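Local atomic coordinates of peroxisomal acyl-coenzyme A oxidase 1 (Arabidopsis thaliana, PDB entry 1W07), a protein that catalyses the FAD-dependent desaturation of long- and medium-chain acyl-CoAs to 2-trans-enoyl-CoAs in peroxisomal beta-oxidation, passing electrons to oxygen to give hydrogen peroxide. Residues Val34-Ile38 with Glu84-Leu89; His102-Val107 with Ala126-Ile132. The protein carries 1 engineered substitution. All blocks are in the same frame, centred on the assembly; numbering follows the deposited sequence.

Interaction 1: Val34-Ile38 with Glu84-Leu89; sequences VSDRI and EEAGRL
Ile38 and Arg37 reach helix 83-93 by different torsions. In Ile38 chi1 is -58°, which sets CG2 opposite the backbone N and CG1 opposite the carbonyl carbon, and the two branches straddle one turn of the partner helix. CG2 presses on the backbone itself, 3.4 Å from CA of Leu89, and also meets CB of Arg88 and CB of Leu89. CD1, at the end of the other branch, lies 4.0 Å from CB of Glu85. Val34, one turn earlier, faces the same way: its CG1 rests 4.0 Å from CG of Glu85, the two side chains crossing at about a right angle, while CG2 touches the carboxylate end of Glu84, whose OE1 also takes a weak hydrogen bond from His30.

Arg37 carries CG opposite its backbone N (chi1 -171°) and bends at chi3, bringing one face of the guanidinium near CA of Val34, which lies toward its rim rather than under its centre. From there NH1 makes a salt bridge of 2.8 Å to OE1 of Glu85. The oxygen comes in at the edge of the guanidinium, but the carboxylate plane stands almost perpendicular, so a single N-O pair carries the bridge. The other oxygen, OE2, is held by the backbone N of Asn82. On the opposite flank of the apolar strip, a water accepts from NH1 of Arg88 at 2.7 Å and hydrogen-bonds with OG of Ser35.

The axes approach to 9.4 Å and cross at -54°, and Leu89 goes on to touch Ile76 of helix 58-78. Aliphatic side chains at the interface, with a salt bridge on one flank and a water link on the other, make this ordinary helix-helix packing within the alpha-helical N-terminal domain of the acyl-CoA oxidase fold.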
loop_
_atom_site.group_PDB
_atom_site.type_symbol
_atom_site.label_atom_id
_atom_site.label_comp_id
_atom_site.label_asym_id
_atom_site.label_seq_id
_atom_site.Cartn_x
_atom_site.Cartn_y
_atom_site.Cartn_z
ATOM N N VAL B 34 7.513 28.987 -15.706
ATOM C CA VAL B 34 8.830 28.392 -15.576
ATOM C C VAL B 34 8.733 26.868 -15.536
ATOM O O VAL B 34 9.547 26.160 -16.130
ATOM C CB VAL B 34 9.542 28.897 -14.299
ATOM C CG1 VAL B 34 10.907 28.267 -14.187
ATOM C CG2 VAL B 34 9.676 30.414 -14.349
ATOM N N SER B 35 7.726 26.356 -14.839
ATOM C CA SER B 35 7.566 24.917 -14.733
ATOM C C SER B 35 7.144 24.305 -16.066
ATOM O O SER B 35 7.630 23.242 -16.465
ATOM C CB SER B 35 6.532 24.596 -13.661
ATOM O OG SER B 35 6.426 23.209 -13.478
ATOM N N ASP B 36 6.241 24.985 -16.761
ATOM C CA ASP B 36 5.758 24.484 -18.033
ATOM C C ASP B 36 6.901 24.398 -19.038
ATOM O O ASP B 36 7.019 23.417 -19.768
ATOM C CB ASP B 36 4.633 25.391 -18.549
ATOM C CG ASP B 36 4.096 24.950 -19.889
ATOM O OD1 ASP B 36 4.347 25.660 -20.887
ATOM O OD2 ASP B 36 3.417 23.899 -19.963
ATOM N N ARG B 37 7.752 25.418 -19.050
ATOM C CA ARG B 37 8.888 25.476 -19.964
ATOM C C ARG B 37 9.909 24.374 -19.682
ATOM O O ARG B 37 10.301 23.634 -20.579
ATOM C CB ARG B 37 9.578 26.834 -19.843
ATOM C CG ARG B 37 10.642 27.096 -20.896
ATOM C CD ARG B 37 11.637 28.124 -20.383
ATOM N NE ARG B 37 10.968 29.263 -19.759
ATOM C CZ ARG B 37 11.350 29.805 -18.606
ATOM N NH1 ARG B 37 12.395 29.309 -17.952
ATOM N NH2 ARG B 37 10.691 30.840 -18.104
ATOM N N ILE B 38 10.343 24.276 -18.433
ATOM C CA ILE B 38 11.325 23.272 -18.056
ATOM C C ILE B 38 10.765 21.864 -18.238
ATOM O O ILE B 38 11.489 20.949 -18.636
ATOM C CB ILE B 38 11.778 23.457 -16.597
ATOM C CG1 ILE B 38 12.352 24.863 -16.411
ATOM C CG2 ILE B 38 12.832 22.420 -16.247
ATOM C CD1 ILE B 38 13.571 25.159 -17.280
ATOM N N GLU B 84 16.178 28.503 -9.693
ATOM C CA GLU B 84 14.797 28.048 -9.758
ATOM C C GLU B 84 14.619 27.050 -10.895
ATOM O O GLU B 84 14.097 25.950 -10.698
ATOM C CB GLU B 84 13.860 29.241 -9.959
ATOM C CG GLU B 84 12.389 28.876 -10.047
ATOM C CD GLU B 84 11.489 30.084 -10.196
ATOM O OE1 GLU B 84 11.582 30.789 -11.225
ATOM O OE2 GLU B 84 10.683 30.332 -9.274
ATOM N N GLU B 85 15.070 27.430 -12.086
ATOM C CA GLU B 85 14.955 26.566 -13.253
ATOM C C GLU B 85 15.684 25.245 -13.040
ATOM O O GLU B 85 15.179 24.195 -13.413
ATOM C CB GLU B 85 15.508 27.275 -14.495
ATOM C CG GLU B 85 14.812 28.585 -14.806
ATOM C CD GLU B 85 15.544 29.396 -15.864
ATOM O OE1 GLU B 85 15.037 29.499 -16.998
ATOM O OE2 GLU B 85 16.632 29.917 -15.552
ATOM N N ALA B 86 16.872 25.303 -12.445
ATOM C CA ALA B 86 17.647 24.095 -12.185
ATOM C C ALA B 86 16.850 23.144 -11.287
ATOM O O ALA B 86 16.841 21.927 -11.504
ATOM C CB ALA B 86 18.979 24.452 -11.533
ATOM N N GLY B 87 16.184 23.702 -10.280
ATOM C CA GLY B 87 15.369 22.898 -9.380
ATOM C C GLY B 87 14.230 22.241 -10.143
ATOM O O GLY B 87 13.958 21.051 -9.966
ATOM N N ARG B 88 13.565 23.005 -11.004
ATOM C CA ARG B 88 12.475 22.445 -11.794
ATOM C C ARG B 88 12.978 21.377 -12.758
ATOM O O ARG B 88 12.258 20.441 -13.087
ATOM C CB ARG B 88 11.747 23.543 -12.576
ATOM C CG ARG B 88 10.902 24.477 -11.727
ATOM C CD ARG B 88 9.916 23.711 -10.840
ATOM N NE ARG B 88 10.544 23.250 -9.603
ATOM C CZ ARG B 88 9.963 22.428 -8.727
ATOM N NH1 ARG B 88 8.731 21.968 -8.946
ATOM N NH2 ARG B 88 10.607 22.071 -7.623
ATOM N N LEU B 89 14.214 21.532 -13.216
ATOM C CA LEU B 89 14.814 20.575 -14.131
ATOM C C LEU B 89 14.953 19.226 -13.427
ATOM O O LEU B 89 14.504 18.190 -13.931
ATOM C CB LEU B 89 16.195 21.058 -14.564
ATOM C CG LEU B 89 16.908 20.207 -15.612
ATOM C CD1 LEU B 89 16.324 20.471 -16.987
ATOM C CD2 LEU B 89 18.370 20.559 -15.603
HETATM O O HOH W 1 6.652 22.368 -10.618
#

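Interaction 2: His102-Val107 with Ala126-Ile132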
loop_
_atom_site.group_PDB
_atom_site.type_symbol
_atom_site.label_atom_id
_atom_site.label_comp_id
_atom_site.label_asym_id
_atom_site.label_seq_id
_atom_site.Cartn_x
_atom_site.Cartn_y
_atom_site.Cartn_z
ATOM N N HIS B 102 22.793 16.139 -1.968
ATOM C CA HIS B 102 23.846 17.136 -2.029
ATOM C C HIS B 102 23.242 18.535 -1.853
ATOM O O HIS B 102 23.662 19.296 -0.984
ATOM C CB HIS B 102 24.546 17.063 -3.379
ATOM C CG HIS B 102 25.626 18.078 -3.550
ATOM N ND1 HIS B 102 26.855 17.966 -2.937
ATOM C CD2 HIS B 102 25.657 19.238 -4.251
ATOM C CE1 HIS B 102 27.600 19.009 -3.259
ATOM N NE2 HIS B 102 26.897 19.798 -4.054
ATOM N N TRP B 103 22.252 18.862 -2.684
ATOM C CA TRP B 103 21.579 20.162 -2.644
ATOM C C TRP B 103 20.513 20.273 -1.548
ATOM O O TRP B 103 20.283 21.352 -0.999
ATOM C CB TRP B 103 20.905 20.451 -3.991
ATOM C CG TRP B 103 21.845 20.633 -5.153
ATOM C CD1 TRP B 103 21.746 20.047 -6.382
ATOM C CD2 TRP B 103 23.003 21.471 -5.201
ATOM N NE1 TRP B 103 22.770 20.465 -7.192
ATOM C CE2 TRP B 103 23.558 21.344 -6.494
ATOM C CE3 TRP B 103 23.629 22.320 -4.277
ATOM C CZ2 TRP B 103 24.708 22.038 -6.889
ATOM C CZ3 TRP B 103 24.775 23.009 -4.668
ATOM C CH2 TRP B 103 25.301 22.862 -5.966
ATOM N N GLY B 104 19.862 19.157 -1.238
ATOM C CA GLY B 104 18.806 19.180 -0.246
ATOM C C GLY B 104 19.173 19.020 1.215
ATOM O O GLY B 104 18.410 19.443 2.087
ATOM N N MET B 105 20.330 18.430 1.494
ATOM C CA MET B 105 20.746 18.208 2.879
ATOM C C MET B 105 22.180 18.625 3.206
ATOM O O MET B 105 22.421 19.355 4.174
ATOM C CB MET B 105 20.565 16.729 3.241
ATOM C CG MET B 105 19.117 16.240 3.197
ATOM S SD MET B 105 18.011 17.097 4.347
ATOM C CE MET B 105 18.135 15.998 5.811
ATOM N N PHE B 106 23.130 18.148 2.409
ATOM C CA PHE B 106 24.535 18.458 2.629
ATOM C C PHE B 106 24.764 19.967 2.663
ATOM O O PHE B 106 25.341 20.485 3.618
ATOM C CB PHE B 106 25.382 17.821 1.528
ATOM C CG PHE B 106 26.854 18.059 1.684
ATOM C CD1 PHE B 106 27.544 17.521 2.768
ATOM C CD2 PHE B 106 27.553 18.813 0.747
ATOM C CE1 PHE B 106 28.903 17.722 2.918
ATOM C CE2 PHE B 106 28.926 19.023 0.888
ATOM C CZ PHE B 106 29.601 18.474 1.977
ATOM N N VAL B 107 24.300 20.672 1.630
ATOM C CA VAL B 107 24.477 22.121 1.571
ATOM C C VAL B 107 23.728 22.852 2.684
ATOM O O VAL B 107 24.309 23.667 3.399
ATOM C CB VAL B 107 24.041 22.671 0.198
ATOM C CG1 VAL B 107 23.901 24.185 0.243
ATOM C CG2 VAL B 107 25.076 22.282 -0.844
ATOM N N ALA B 126 31.133 22.837 -2.706
ATOM C CA ALA B 126 29.860 22.150 -2.924
ATOM C C ALA B 126 29.034 22.788 -4.034
ATOM O O ALA B 126 28.471 22.090 -4.886
ATOM C CB ALA B 126 29.054 22.122 -1.625
ATOM N N ASN B 127 28.959 24.114 -4.030
ATOM C CA ASN B 127 28.183 24.799 -5.052
ATOM C C ASN B 127 28.759 24.611 -6.446
ATOM O O ASN B 127 28.025 24.642 -7.423
ATOM C CB ASN B 127 28.061 26.282 -4.721
ATOM C CG ASN B 127 27.199 26.523 -3.504
ATOM O OD1 ASN B 127 26.280 25.754 -3.225
ATOM N ND2 ASN B 127 27.478 27.600 -2.780
ATOM N N LYS B 128 30.070 24.413 -6.534
ATOM C CA LYS B 128 30.722 24.206 -7.826
ATOM C C LYS B 128 30.816 22.709 -8.099
ATOM O O LYS B 128 31.176 22.276 -9.192
ATOM C CB LYS B 128 32.115 24.832 -7.826
ATOM N N MET B 129 30.486 21.922 -7.082
ATOM C CA MET B 129 30.516 20.469 -7.180
ATOM C C MET B 129 31.941 19.910 -7.276
ATOM O O MET B 129 32.153 18.862 -7.888
ATOM C CB MET B 129 29.706 20.002 -8.396
ATOM C CG MET B 129 28.264 20.514 -8.445
ATOM S SD MET B 129 27.063 19.457 -7.610
ATOM C CE MET B 129 27.460 17.915 -8.315
ATOM N N GLN B 130 32.910 20.605 -6.677
ATOM C CA GLN B 130 34.291 20.135 -6.674
ATOM C C GLN B 130 34.335 18.991 -5.666
ATOM O O GLN B 130 35.324 18.260 -5.553
ATOM C CB GLN B 130 35.252 21.253 -6.261
ATOM C CG GLN B 130 35.217 22.470 -7.175
ATOM C CD GLN B 130 36.232 23.518 -6.776
ATOM O OE1 GLN B 130 37.439 23.298 -6.880
ATOM N NE2 GLN B 130 35.750 24.662 -6.305
ATOM N N ILE B 131 33.236 18.861 -4.930
ATOM C CA ILE B 131 33.046 17.788 -3.961
ATOM C C ILE B 131 31.555 17.437 -3.995
ATOM O O ILE B 131 30.725 18.257 -4.395
ATOM C CB ILE B 131 33.416 18.205 -2.527
ATOM C CG1 ILE B 131 32.471 19.300 -2.044
ATOM C CG2 ILE B 131 34.861 18.681 -2.481
ATOM C CD1 ILE B 131 32.577 19.575 -0.562
ATOM N N ILE B 132 31.226 16.215 -3.596
ATOM C CA ILE B 132 29.844 15.756 -3.567
ATOM C C ILE B 132 29.591 15.238 -2.158
ATOM O O ILE B 132 30.263 14.318 -1.688
ATOM C CB ILE B 132 29.595 14.640 -4.626
ATOM C CG1 ILE B 132 29.759 15.221 -6.030
ATOM C CG2 ILE B 132 28.188 14.073 -4.483
ATOM C CD1 ILE B 132 29.658 14.193 -7.141
#
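A Schellman motif ends helix 116-128, and helix 98-113 packs its aromatic residues against that turn. Met129, with positive phi, is the C-prime residue: its N bonds weakly to O of Ala126, and N of Gln130 reaches back to O of Leu125.

The same Ala126 O receives NE2 of His102 at 2.9 Å, with an N-H...O angle of 157°. The oxygen lies in the imidazole plane, whereas the donor sits above the carbonyl plane, 40° out of it. ND1 on the other side of the ring accepts from N of Gly133, so both ring nitrogens are engaged, which should fix the turn of the imidazole about chi2; this pattern is consistent with a neutral ring protonated at NE2.

CD2 of His102 lies over the centre of the Trp103 ring. Met129, bent at chi2 (-89°) and chi3, brings SD obliquely up to both rings: it is 3.6 Å from CZ2 of Trp103, a Met-aromatic contact, and 4.1 Å from the imidazole centroid of His102. OD1 of Asn127 meets the indole at its edge, 3.4 Å from CZ3 of Trp103, with amide and ring nearly coplanar.

CB of Ala126 packs against CE1 of His102, CE2 of Phe106 and CG2 of Val107. Phe106 also takes CD1 of Ile131 at its ring edge, 4.0 Å from CE2. Val654 of the second subunit packs on Met129. The result is a capped helix end leading, through Ile132, into strand 133-136, the passage from the helical N-terminal domain to the beta domain beside the FAD site of Tyr135.

In the fold
Both contacts lie in the helical N-terminal part of the chain, their centres 19 Å apart and their nearest atoms about 7 Å apart, so they do not touch. They come in series: interaction 1 joins helices 29-43 and 83-93 and is complete before interaction 2 joins helix 98-113 to the end of helix 116-128. Helices 83-93 and 98-113 are consecutive, which links the two contacts along the chain. Interaction 1 lies away from the annotated sites and packs helices within the N-terminal domain. Interaction 2 is more buried, with the Phe106 side chain about 9 Å from bound FAD, and sits where that domain passes into the beta domain and meets the second subunit.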